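Local coordinates for protein disulfide isomerase (Pseudomonas aeruginosa, PDB 4N30) that probably acts as a thiol-disulfide oxidoreductase or isomerase of the thioredoxin-fold DsbA family, handling disulfide bonds in other proteins, at residues K53-I58 against D190-R195. Residues are numbered along the deposited sequence; the frame is centred on the assembly and turned at random.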
ATOM      1  N   LYS A  53     -13.192  -9.690   5.003  1.00 20.28           N
ATOM      2  CA  LYS A  53     -14.228  -9.361   5.981  0.50 22.60           C
ATOM      3  C   LYS A  53     -13.635  -8.989   7.324  1.00 22.19           C
ATOM      4  O   LYS A  53     -14.353  -8.887   8.327  1.00 20.95           O
ATOM      5  CB  LYS A  53     -15.234 -10.504   6.133  0.50 25.10           C
ATOM      6  CG  LYS A  53     -15.903 -10.944   4.843  0.50 26.91           C
ATOM      7  CD  LYS A  53     -16.466  -9.784   4.048  0.50 26.43           C
ATOM      8  CE  LYS A  53     -16.754 -10.210   2.609  0.50 30.84           C
ATOM      9  NZ  LYS A  53     -17.880 -11.184   2.637  0.50 35.87           N
ATOM     10  N   ALA A  54     -12.309  -8.715   7.381  1.00 18.41           N
ATOM     11  CA  ALA A  54     -11.681  -8.315   8.639  1.00 17.11           C
ATOM     12  C   ALA A  54     -12.391  -7.084   9.244  1.00 14.04           C
ATOM     13  O   ALA A  54     -12.762  -6.116   8.578  1.00 16.02           O
ATOM     14  CB  ALA A  54     -10.179  -8.048   8.445  1.00 15.86           C
ATOM     15  N   ARG A  55     -12.497  -7.208  10.572  1.00 14.77           N
ATOM     16  CA  ARG A  55     -13.054  -6.108  11.352  1.00 14.88           C
ATOM     17  C   ARG A  55     -12.211  -4.771  11.216  1.00 13.68           C
ATOM     18  O   ARG A  55     -12.839  -3.712  11.088  1.00 15.19           O
ATOM     19  CB  ARG A  55     -13.163  -6.485  12.829  1.00 16.47           C
ATOM     20  CG  ARG A  55     -13.500  -5.281  13.681  1.00 20.21           C
ATOM     21  CD  ARG A  55     -14.856  -5.142  14.144  1.00 23.18           C
ATOM     22  NE  ARG A  55     -14.920  -4.036  15.125  1.00 18.32           N
ATOM     23  CZ  ARG A  55     -15.241  -4.102  16.422  1.00 19.98           C
ATOM     24  NH1 ARG A  55     -15.434  -5.282  17.025  1.00 22.85           N
ATOM     25  NH2 ARG A  55     -15.344  -2.955  17.107  1.00 18.33           N
ATOM     26  N   TRP A  56     -10.870  -4.850  11.286  1.00 13.02           N
ATOM     27  CA  TRP A  56     -10.093  -3.586  11.229  1.00 12.57           C
ATOM     28  C   TRP A  56      -9.278  -3.661   9.974  1.00 12.73           C
ATOM     29  O   TRP A  56      -8.776  -4.731   9.564  1.00 14.03           O
ATOM     30  CB  TRP A  56      -9.138  -3.528  12.417  1.00 13.65           C
ATOM     31  CG  TRP A  56      -9.926  -3.312  13.692  1.00 13.17           C
ATOM     32  CD1 TRP A  56     -10.501  -2.180  14.144  1.00 13.74           C
ATOM     33  CD2 TRP A  56     -10.231  -4.350  14.637  1.00 14.56           C
ATOM     34  NE1 TRP A  56     -11.159  -2.414  15.384  1.00 14.25           N
ATOM     35  CE2 TRP A  56     -11.007  -3.727  15.708  1.00 13.35           C
ATOM     36  CE3 TRP A  56      -9.905  -5.711  14.756  1.00 13.90           C
ATOM     37  CZ2 TRP A  56     -11.484  -4.448  16.810  1.00 13.85           C
ATOM     38  CZ3 TRP A  56     -10.329  -6.411  15.937  1.00 15.23           C
ATOM     39  CH2 TRP A  56     -11.110  -5.768  16.917  1.00 15.29           C
ATOM     40  N   THR A  57      -9.104  -2.509   9.344  1.00 12.71           N
ATOM     41  CA  THR A  57      -8.264  -2.402   8.123  1.00 11.73           C
ATOM     42  C   THR A  57      -7.131  -1.413   8.436  1.00 12.38           C
ATOM     43  O   THR A  57      -7.400  -0.258   8.839  1.00 12.31           O
ATOM     44  CB  THR A  57      -9.046  -1.804   7.033  1.00 12.44           C
ATOM     45  OG1 THR A  57      -9.997  -2.790   6.559  1.00 12.69           O
ATOM     46  CG2 THR A  57      -8.148  -1.425   5.748  1.00 13.80           C
ATOM     47  N   ILE A  58      -5.900  -1.866   8.231  1.00 11.41           N
ATOM     48  CA  ILE A  58      -4.710  -0.978   8.264  1.00 10.86           C
ATOM     49  C   ILE A  58      -4.479  -0.419   6.871  1.00 10.18           C
ATOM     50  O   ILE A  58      -4.163  -1.242   5.941  1.00 11.20           O
ATOM     51  CB  ILE A  58      -3.469  -1.712   8.710  1.00 11.56           C
ATOM     52  CG1 ILE A  58      -3.608  -2.283  10.148  1.00 13.19           C
ATOM     53  CG2 ILE A  58      -2.238  -0.809   8.598  1.00 12.04           C
ATOM     54  CD1 ILE A  58      -2.502  -3.234  10.618  1.00 15.00           C
ATOM     55  N   ASP A 190     -11.846   0.966  11.949  1.00 13.51           N
ATOM     56  CA  ASP A 190     -12.752  -0.085  12.419  1.00 13.04           C
ATOM     57  C   ASP A 190     -13.978  -0.143  11.491  1.00 12.34           C
ATOM     58  O   ASP A 190     -14.697   0.826  11.344  1.00 13.78           O
ATOM     59  CB  ASP A 190     -13.190   0.329  13.850  1.00 13.94           C
ATOM     60  CG  ASP A 190     -14.028  -0.692  14.532  1.00 14.18           C
ATOM     61  OD1 ASP A 190     -14.779  -1.440  13.818  1.00 16.24           O
ATOM     62  OD2 ASP A 190     -13.924  -0.860  15.736  1.00 14.14           O
ATOM     63  N   ASN A 191     -14.029  -1.249  10.727  1.00 13.34           N
ATOM     64  CA  ASN A 191     -15.055  -1.394   9.700  1.00 15.08           C
ATOM     65  C   ASN A 191     -16.485  -1.540  10.291  1.00 15.28           C
ATOM     66  O   ASN A 191     -17.452  -1.435   9.521  1.00 20.87           O
ATOM     67  CB  ASN A 191     -14.674  -2.566   8.804  1.00 15.61           C
ATOM     68  CG  ASN A 191     -13.392  -2.293   8.030  1.00 15.33           C
ATOM     69  OD1 ASN A 191     -12.537  -3.174   7.986  1.00 17.31           O
ATOM     70  ND2 ASN A 191     -13.330  -1.143   7.407  1.00 16.42           N
ATOM     71  N   GLN A 192     -16.578  -1.849  11.557  1.00 14.13           N
ATOM     72  CA  GLN A 192     -17.889  -1.981  12.252  1.00 14.92           C
ATOM     73  C   GLN A 192     -18.412  -0.615  12.615  1.00 15.95           C
ATOM     74  O   GLN A 192     -19.654  -0.376  12.567  1.00 18.70           O
ATOM     75  CB  GLN A 192     -17.715  -2.894  13.434  1.00 17.39           C
ATOM     76  CG  GLN A 192     -19.033  -3.235  14.188  1.00 21.87           C
ATOM     77  CD  GLN A 192     -18.662  -4.151  15.344  1.00 21.55           C
ATOM     78  OE1 GLN A 192     -18.207  -5.250  15.123  1.00 26.08           O
ATOM     79  NE2 GLN A 192     -18.796  -3.651  16.594  1.00 26.22           N
ATOM     80  N   THR A 193     -17.564   0.327  13.011  1.00 12.74           N
ATOM     81  CA  THR A 193     -18.035   1.623  13.586  1.00 13.66           C
ATOM     82  C   THR A 193     -17.718   2.798  12.689  1.00 14.50           C
ATOM     83  O   THR A 193     -18.261   3.891  12.921  1.00 15.11           O
ATOM     84  CB  THR A 193     -17.359   1.885  14.958  1.00 13.08           C
ATOM     85  OG1 THR A 193     -15.955   2.146  14.668  1.00 13.65           O
ATOM     86  CG2 THR A 193     -17.467   0.770  15.890  1.00 12.86           C
ATOM     87  N   GLY A 194     -16.796   2.626  11.753  1.00 15.32           N
ATOM     88  CA  GLY A 194     -16.351   3.739  10.979  1.00 16.29           C
ATOM     89  C   GLY A 194     -15.242   4.597  11.594  1.00 15.53           C
ATOM     90  O   GLY A 194     -14.737   5.475  10.889  1.00 16.95           O
ATOM     91  N   ARG A 195     -14.875   4.376  12.859  1.00 14.24           N
ATOM     92  CA  ARG A 195     -13.889   5.218  13.485  1.00 13.41           C
ATOM     93  C   ARG A 195     -12.497   4.829  12.908  1.00 13.59           C
ATOM     94  O   ARG A 195     -12.221   3.649  12.584  1.00 13.56           O
ATOM     95  CB  ARG A 195     -13.955   4.879  14.978  1.00 14.00           C
ATOM     96  CG  ARG A 195     -13.194   5.798  15.901  1.00 14.98           C
ATOM     97  CD  ARG A 195     -13.355   5.406  17.338  1.00 16.25           C
ATOM     98  NE  ARG A 195     -12.798   6.397  18.203  1.00 16.25           N
ATOM     99  CZ  ARG A 195     -12.731   6.174  19.492  1.00 19.23           C
ATOM    100  NH1 ARG A 195     -13.221   5.055  20.066  1.00 17.01           N
ATOM    101  NH2 ARG A 195     -12.285   7.200  20.256  1.00 22.20           N
TER
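Asp-190 faces Arg-55 and Trp-56 at the start of 190-195, its carboxylate held side-on by the guanidinium in a salt bridge: Arg-55 NE donates to Asp-190 OD1 (2.9 Å) and Arg-55 NH2 to the syn lone pair of Asp-190 OD2 (2.9 Å). The two planes are turned 44° apart; OD1 stays close to the guanidinium plane, met by NE on its syn side but somewhat out of the carboxylate plane, while OD2 lies tilted from the guanidinium plane. With CG anti to its backbone N (chi1 -175°), the aspartate lies alongside the indole of Trp-56, whose NE1 adds a weak bond to OD2. Asp is short enough to serve its own loop as well: OD1 accepts from Gln-192 N (2.9 Å), closing an Asx turn. Next, Asn-191 N binds Arg-55 O (2.8 Å), just beyond the antiparallel, non-hydrogen-bonded pair of Trp-56 and Asp-190. In this thioredoxin fold the pair joins the beginning of strand 56-62 to the end of strand 185-190, where a beta hairpin, closed by Asp-190 N to Arg-195 O, leads into strand 196-200. Gln-192 then lays its amide over one face of the Arg-55 guanidinium, the planes 28° apart and Gln-192 OE1, offset toward the rim, 3.4 Å from Arg-55 CZ; its long, flat-ended side chain suits such stacking. On the opposite face, Trp-56 CZ2 sits above the centre of the guanidinium, while Arg-55 NH1 bonds Leu-219 O. Thr-193 OG1 accepts from Arg-195 N in an ST turn.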